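Local coordinates for protein Nrps/pks (Streptomyces albus, PDB 4OPE) that probably catalyses a chain-elongating condensation in oxazolomycin biosynthesis, as a ketosynthase domain of an AT-less type I polyketide synthase, at residues A[306-311]-A[340-345]; A[111-116]-A[490-495]. One frame throughout, in Å; residues are numbered along the deposited sequence.

Contact 1: A[306-311]-A[340-345]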
loop_
_atom_site.group_PDB
_atom_site.type_symbol
_atom_site.label_atom_id
_atom_site.label_comp_id
_atom_site.label_asym_id
_atom_site.label_seq_id
_atom_site.Cartn_x
_atom_site.Cartn_y
_atom_site.Cartn_z
ATOM N N GLY A 306 -9.026 -18.620 22.384
ATOM C CA GLY A 306 -10.410 -18.427 22.858
ATOM C C GLY A 306 -11.501 -18.193 21.835
ATOM O O GLY A 306 -12.665 -18.459 22.102
ATOM N N TYR A 307 -11.146 -17.688 20.662
ATOM C CA TYR A 307 -12.132 -17.317 19.643
ATOM C C TYR A 307 -11.429 -17.092 18.341
ATOM O O TYR A 307 -10.309 -16.621 18.319
ATOM C CB TYR A 307 -12.898 -16.040 20.027
ATOM C CG TYR A 307 -13.935 -15.627 19.034
ATOM C CD1 TYR A 307 -15.181 -16.208 19.018
ATOM C CD2 TYR A 307 -13.677 -14.650 18.131
ATOM C CE1 TYR A 307 -16.141 -15.831 18.112
ATOM C CE2 TYR A 307 -14.611 -14.283 17.188
ATOM C CZ TYR A 307 -15.835 -14.877 17.187
ATOM O OH TYR A 307 -16.739 -14.476 16.232
ATOM N N LEU A 308 -12.114 -17.428 17.258
ATOM C CA LEU A 308 -11.580 -17.304 15.888
ATOM C C LEU A 308 -12.584 -16.491 15.070
ATOM O O LEU A 308 -13.685 -16.962 14.801
ATOM C CB LEU A 308 -11.387 -18.686 15.269
ATOM C CG LEU A 308 -10.592 -18.899 13.965
ATOM C CD1 LEU A 308 -11.229 -18.363 12.702
ATOM C CD2 LEU A 308 -9.218 -18.290 14.079
ATOM N N GLU A 309 -12.211 -15.254 14.746
ATOM C CA GLU A 309 -13.008 -14.363 13.924
ATOM C C GLU A 309 -12.572 -14.648 12.545
ATOM O O GLU A 309 -11.449 -14.299 12.116
ATOM C CB GLU A 309 -12.736 -12.894 14.261
ATOM C CG GLU A 309 -13.346 -11.893 13.300
ATOM C CD GLU A 309 -14.886 -11.920 13.227
ATOM O OE1 GLU A 309 -15.609 -12.374 14.175
ATOM O OE2 GLU A 309 -15.397 -11.450 12.179
ATOM N N ALA A 310 -13.450 -15.331 11.836
ATOM C CA ALA A 310 -13.064 -15.951 10.567
ATOM C C ALA A 310 -13.305 -15.007 9.420
ATOM O O ALA A 310 -14.100 -14.069 9.516
ATOM C CB ALA A 310 -13.865 -17.207 10.360
ATOM N N HIS A 311 -12.650 -15.291 8.309
ATOM C CA HIS A 311 -12.931 -14.583 7.091
ATOM C C HIS A 311 -14.403 -14.661 6.736
ATOM O O HIS A 311 -15.047 -13.634 6.558
ATOM C CB HIS A 311 -12.067 -15.089 5.967
ATOM C CG HIS A 311 -12.183 -14.277 4.740
ATOM N ND1 HIS A 311 -12.039 -12.908 4.752
ATOM C CD2 HIS A 311 -12.466 -14.631 3.464
ATOM C CE1 HIS A 311 -12.208 -12.454 3.520
ATOM N NE2 HIS A 311 -12.461 -13.481 2.721
ATOM N N ILE A 340 -13.292 -24.420 20.245
ATOM C CA ILE A 340 -13.022 -23.037 19.917
ATOM C C ILE A 340 -14.198 -22.438 19.190
ATOM O O ILE A 340 -14.583 -22.928 18.133
ATOM C CB ILE A 340 -11.844 -22.913 18.985
ATOM C CG1 ILE A 340 -10.603 -23.462 19.660
ATOM C CG2 ILE A 340 -11.658 -21.453 18.616
ATOM C CD1 ILE A 340 -9.460 -23.678 18.698
ATOM N N PRO A 341 -14.789 -21.380 19.759
ATOM C CA PRO A 341 -15.895 -20.751 19.058
ATOM C C PRO A 341 -15.425 -19.915 17.896
ATOM O O PRO A 341 -14.370 -19.288 17.972
ATOM C CB PRO A 341 -16.581 -19.895 20.120
ATOM C CG PRO A 341 -15.627 -19.844 21.244
ATOM C CD PRO A 341 -14.827 -21.097 21.190
ATOM N N ILE A 342 -16.213 -19.951 16.824
ATOM C CA ILE A 342 -15.868 -19.326 15.546
ATOM C C ILE A 342 -17.103 -18.552 15.064
ATOM O O ILE A 342 -18.234 -18.936 15.375
ATOM C CB ILE A 342 -15.522 -20.385 14.524
ATOM C CG1 ILE A 342 -14.949 -19.769 13.270
ATOM C CG2 ILE A 342 -16.768 -21.147 14.096
ATOM C CD1 ILE A 342 -14.293 -20.778 12.362
ATOM N N GLY A 343 -16.872 -17.448 14.350
ATOM C CA GLY A 343 -17.932 -16.566 13.866
ATOM C C GLY A 343 -17.366 -15.555 12.901
ATOM O O GLY A 343 -16.160 -15.502 12.684
ATOM N N SER A 344 -18.243 -14.754 12.297
ATOM C CA SER A 344 -17.817 -13.719 11.381
ATOM C C SER A 344 -18.725 -12.532 11.418
ATOM O O SER A 344 -19.926 -12.654 11.146
ATOM C CB SER A 344 -17.764 -14.216 9.946
ATOM O OG SER A 344 -17.308 -13.178 9.044
ATOM N N VAL A 345 -18.125 -11.366 11.644
ATOM C CA VAL A 345 -18.806 -10.098 11.526
ATOM C C VAL A 345 -19.529 -9.865 10.197
ATOM O O VAL A 345 -20.497 -9.124 10.134
ATOM C CB VAL A 345 -17.810 -8.945 11.788
ATOM C CG1 VAL A 345 -16.868 -8.734 10.614
ATOM C CG2 VAL A 345 -18.550 -7.645 12.163
HETATM O O HOH W 1 -14.727 -11.413 9.846
#
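The Tyr307 ring lies obliquely across the backbone of Pro341 to Gly343. CG stands anti to the backbone N (chi1 -179°), which carries the ring along the neighbouring strand. Tyr307 CD1 is 3.4 Å from Pro341 O. At the far end, Tyr307 OH sits 3.4 Å from Gly343 CA, which bears no side chain. Glu309 OE1 lies at the ring edge, in its plane. Lys363, on helix 356-370, hydrogen-bonds to Tyr307 OH and forms a salt bridge with Glu309 OE1.

The two oxygens of Glu309 have different partners. OE1 faces Lys363, while OE2 takes a backbone N-H and a water. The chain bends at chi2 (62°), so its tip turns to the end of the other segment. Val345 N gives a hydrogen bond of 2.8 Å to Glu309 OE2, nearly straight at 173° and directed at the syn lone pair. The water bridges Glu309 OE2, Ala310 O and Ser344 OG. The positive charge of Lys363 probably helps to keep this buried acid ionised.

The backbones pair in parallel. Leu308 N donates to Pro341 O at 3.0 Å, and Gly343 N returns a bond to Leu308 O at 3.3 Å. Ala310 N then donates to Gly343 O at 2.8 Å, which completes the bridge between Glu309 and Gly343. Leu308 and Ile342 occupy the other face of the sheet from Glu309. They lie side by side, with Leu308 CD1 3.9 Å from Ile342 CD1. Leu326 of helix 318-329 packs on Leu308.

Strand 308-309, helix 318-329 and strand 340-343 form a beta-alpha-beta unit in the buried sheet of the thiolase-like fold. Its first strand runs into His311, within a Glu-Ala-His-Gly-Thr-Gly-Thr sequence that supplies an active-site histidine in related ketosynthases.

Contact 2: A[111-116]-A[490-495]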
loop_
_atom_site.group_PDB
_atom_site.type_symbol
_atom_site.label_atom_id
_atom_site.label_comp_id
_atom_site.label_asym_id
_atom_site.label_seq_id
_atom_site.Cartn_x
_atom_site.Cartn_y
_atom_site.Cartn_z
ATOM N N THR A 111 -6.102 10.952 23.670
ATOM C CA THR A 111 -4.944 11.682 23.275
ATOM C C THR A 111 -5.324 12.737 22.247
ATOM O O THR A 111 -6.502 13.007 22.071
ATOM C CB THR A 111 -3.857 10.729 22.734
ATOM O OG1 THR A 111 -2.605 11.416 22.712
ATOM C CG2 THR A 111 -4.180 10.266 21.346
ATOM N N SER A 112 -4.316 13.305 21.588
ATOM C CA SER A 112 -4.485 14.436 20.692
ATOM C C SER A 112 -3.257 14.621 19.807
ATOM O O SER A 112 -2.174 14.106 20.120
ATOM C CB SER A 112 -4.638 15.715 21.531
ATOM O OG SER A 112 -3.519 15.850 22.407
ATOM N N ARG A 113 -3.435 15.363 18.713
ATOM C CA ARG A 113 -2.316 15.819 17.889
ATOM C C ARG A 113 -1.156 16.290 18.739
ATOM O O ARG A 113 0.002 15.835 18.576
ATOM C CB ARG A 113 -2.738 16.998 17.044
ATOM C CG ARG A 113 -3.690 16.585 15.961
ATOM C CD ARG A 113 -4.008 17.662 14.928
ATOM N NE ARG A 113 -4.847 18.718 15.458
ATOM C CZ ARG A 113 -5.259 19.753 14.749
ATOM N NH1 ARG A 113 -4.923 19.874 13.491
ATOM N NH2 ARG A 113 -6.032 20.642 15.298
ATOM N N ALA A 114 -1.463 17.226 19.640
ATOM C CA ALA A 114 -0.424 17.842 20.493
ATOM C C ALA A 114 0.241 16.868 21.458
ATOM O O ALA A 114 1.421 16.914 21.636
ATOM C CB ALA A 114 -0.976 19.043 21.246
ATOM N N ALA A 115 -0.499 15.970 22.054
ATOM C CA ALA A 115 0.112 14.985 22.939
ATOM C C ALA A 115 1.033 14.060 22.168
ATOM O O ALA A 115 2.026 13.591 22.699
ATOM C CB ALA A 115 -0.976 14.173 23.653
ATOM N N LEU A 116 0.688 13.801 20.916
ATOM C CA LEU A 116 1.450 12.893 20.056
ATOM C C LEU A 116 2.598 13.535 19.352
ATOM O O LEU A 116 3.388 12.832 18.727
ATOM C CB LEU A 116 0.557 12.261 18.974
ATOM C CG LEU A 116 -0.320 11.146 19.521
ATOM C CD1 LEU A 116 -1.355 10.691 18.497
ATOM C CD2 LEU A 116 0.561 10.004 19.941
ATOM N N THR A 490 -8.457 15.304 28.201
ATOM C CA THR A 490 -7.403 14.908 27.282
ATOM C C THR A 490 -7.707 15.376 25.871
ATOM O O THR A 490 -6.855 15.284 24.979
ATOM C CB THR A 490 -7.256 13.399 27.224
ATOM O OG1 THR A 490 -8.375 12.855 26.491
ATOM C CG2 THR A 490 -7.179 12.854 28.626
ATOM N N ARG A 491 -8.908 15.887 25.667
ATOM C CA ARG A 491 -9.293 16.293 24.344
ATOM C C ARG A 491 -8.770 17.642 23.939
ATOM O O ARG A 491 -8.705 18.565 24.725
ATOM C CB ARG A 491 -10.817 16.285 24.232
ATOM C CG ARG A 491 -11.349 14.865 24.216
ATOM C CD ARG A 491 -12.811 14.832 23.829
ATOM N NE ARG A 491 -13.286 13.466 23.893
ATOM C CZ ARG A 491 -14.460 13.062 23.460
ATOM N NH1 ARG A 491 -15.339 13.943 22.930
ATOM N NH2 ARG A 491 -14.748 11.778 23.590
ATOM N N GLU A 492 -8.472 17.791 22.669
ATOM C CA GLU A 492 -7.885 19.023 22.182
ATOM C C GLU A 492 -8.842 20.203 22.421
ATOM O O GLU A 492 -10.033 20.127 22.102
ATOM C CB GLU A 492 -7.559 18.879 20.728
ATOM C CG GLU A 492 -7.014 20.129 20.137
ATOM C CD GLU A 492 -6.646 19.956 18.685
ATOM O OE1 GLU A 492 -5.974 18.933 18.320
ATOM O OE2 GLU A 492 -7.022 20.886 17.937
ATOM N N PRO A 493 -8.330 21.284 23.037
ATOM C CA PRO A 493 -9.175 22.444 23.370
ATOM C C PRO A 493 -9.421 23.299 22.149
ATOM O O PRO A 493 -8.490 23.601 21.409
ATOM C CB PRO A 493 -8.328 23.225 24.406
ATOM C CG PRO A 493 -7.276 22.269 24.852
ATOM C CD PRO A 493 -7.007 21.375 23.680
HETATM N N MSE A 494 -10.663 23.706 21.968
HETATM C CA MSE A 494 -11.052 24.552 20.872
HETATM C C MSE A 494 -11.668 25.865 21.349
HETATM O O MSE A 494 -11.700 26.186 22.541
HETATM C CB MSE A 494 -12.057 23.691 20.160
HETATM C CG MSE A 494 -11.480 22.397 19.579
HETATM SE SE MSE A 494 -12.863 21.569 18.420
HETATM C CE MSE A 494 -11.962 19.828 18.271
ATOM N N ALA A 495 -12.157 26.652 20.410
ATOM C CA ALA A 495 -12.498 28.040 20.686
ATOM C C ALA A 495 -13.678 28.192 21.621
ATOM O O ALA A 495 -13.570 28.974 22.587
ATOM C CB ALA A 495 -12.769 28.780 19.389
HETATM O O HOH W 2 -8.836 12.815 23.807
HETATM O O HOH W 3 -4.210 14.618 25.063
HETATM O O HOH W 4 -6.167 16.256 18.496
HETATM O O HOH W 5 -4.002 18.835 20.068
#
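A capped helix start meets a loop here. Ser112 is the N-cap of the short, weakly bonded helix at about 113-116. Segment 490-495 lies in the loop between helix 481-488 and strand 496-502. The cap bond runs from Ala115 N to Ser112 OG at 3.0 Å. The main link is a side-on salt bridge. Arg113 NE donates to Glu492 OE1 at 3.1 Å, and Arg113 NH2 donates to Glu492 OE2 at 2.8 Å. Both bonds use syn lone pairs, and the two flat groups are nearly coplanar, 7° apart. Glu492 reaches across with an extended chain, while Arg113 bends at chi3 (-72°) to offer this edge. Arg113 NH1 bonds to Phe162 O, which further fixes the guanidinium. Trp103 of helix 93-108 touches both side chains.

Waters fill in the rest. Two of them link Glu492 OE1 to Arg113 N and Ala114 N. Another joins Thr111 O to Thr490 OG1, which also bonds to Thr487 O. A fourth lies between Ser112 OG and Thr490 O. Glu492 therefore faces a guanidinium and, through water, the amino end of a helix. Both would probably stabilise its negative charge.

Contact 1 is buried, whereas contact 2 lies near the surface. Their centres are 36 Å apart, on opposite sides of the chain's centre, and they share no helix or strand. Contact 1 joins neighbouring strands of one sheet, and its segments are only 29 residues apart in sequence. Contact 2 brings together segments 374 residues apart, tying the N-terminal ketosynthase region to a loop of the C-terminal extension. The chemistry follows the setting. Contact 1 rests on direct backbone bonds and apolar packing, and its one carboxylate takes a backbone N-H within the pair and a lysine outside it. Contact 2 has no direct backbone bond between its segments. It relies on one salt bridge and four bridging waters.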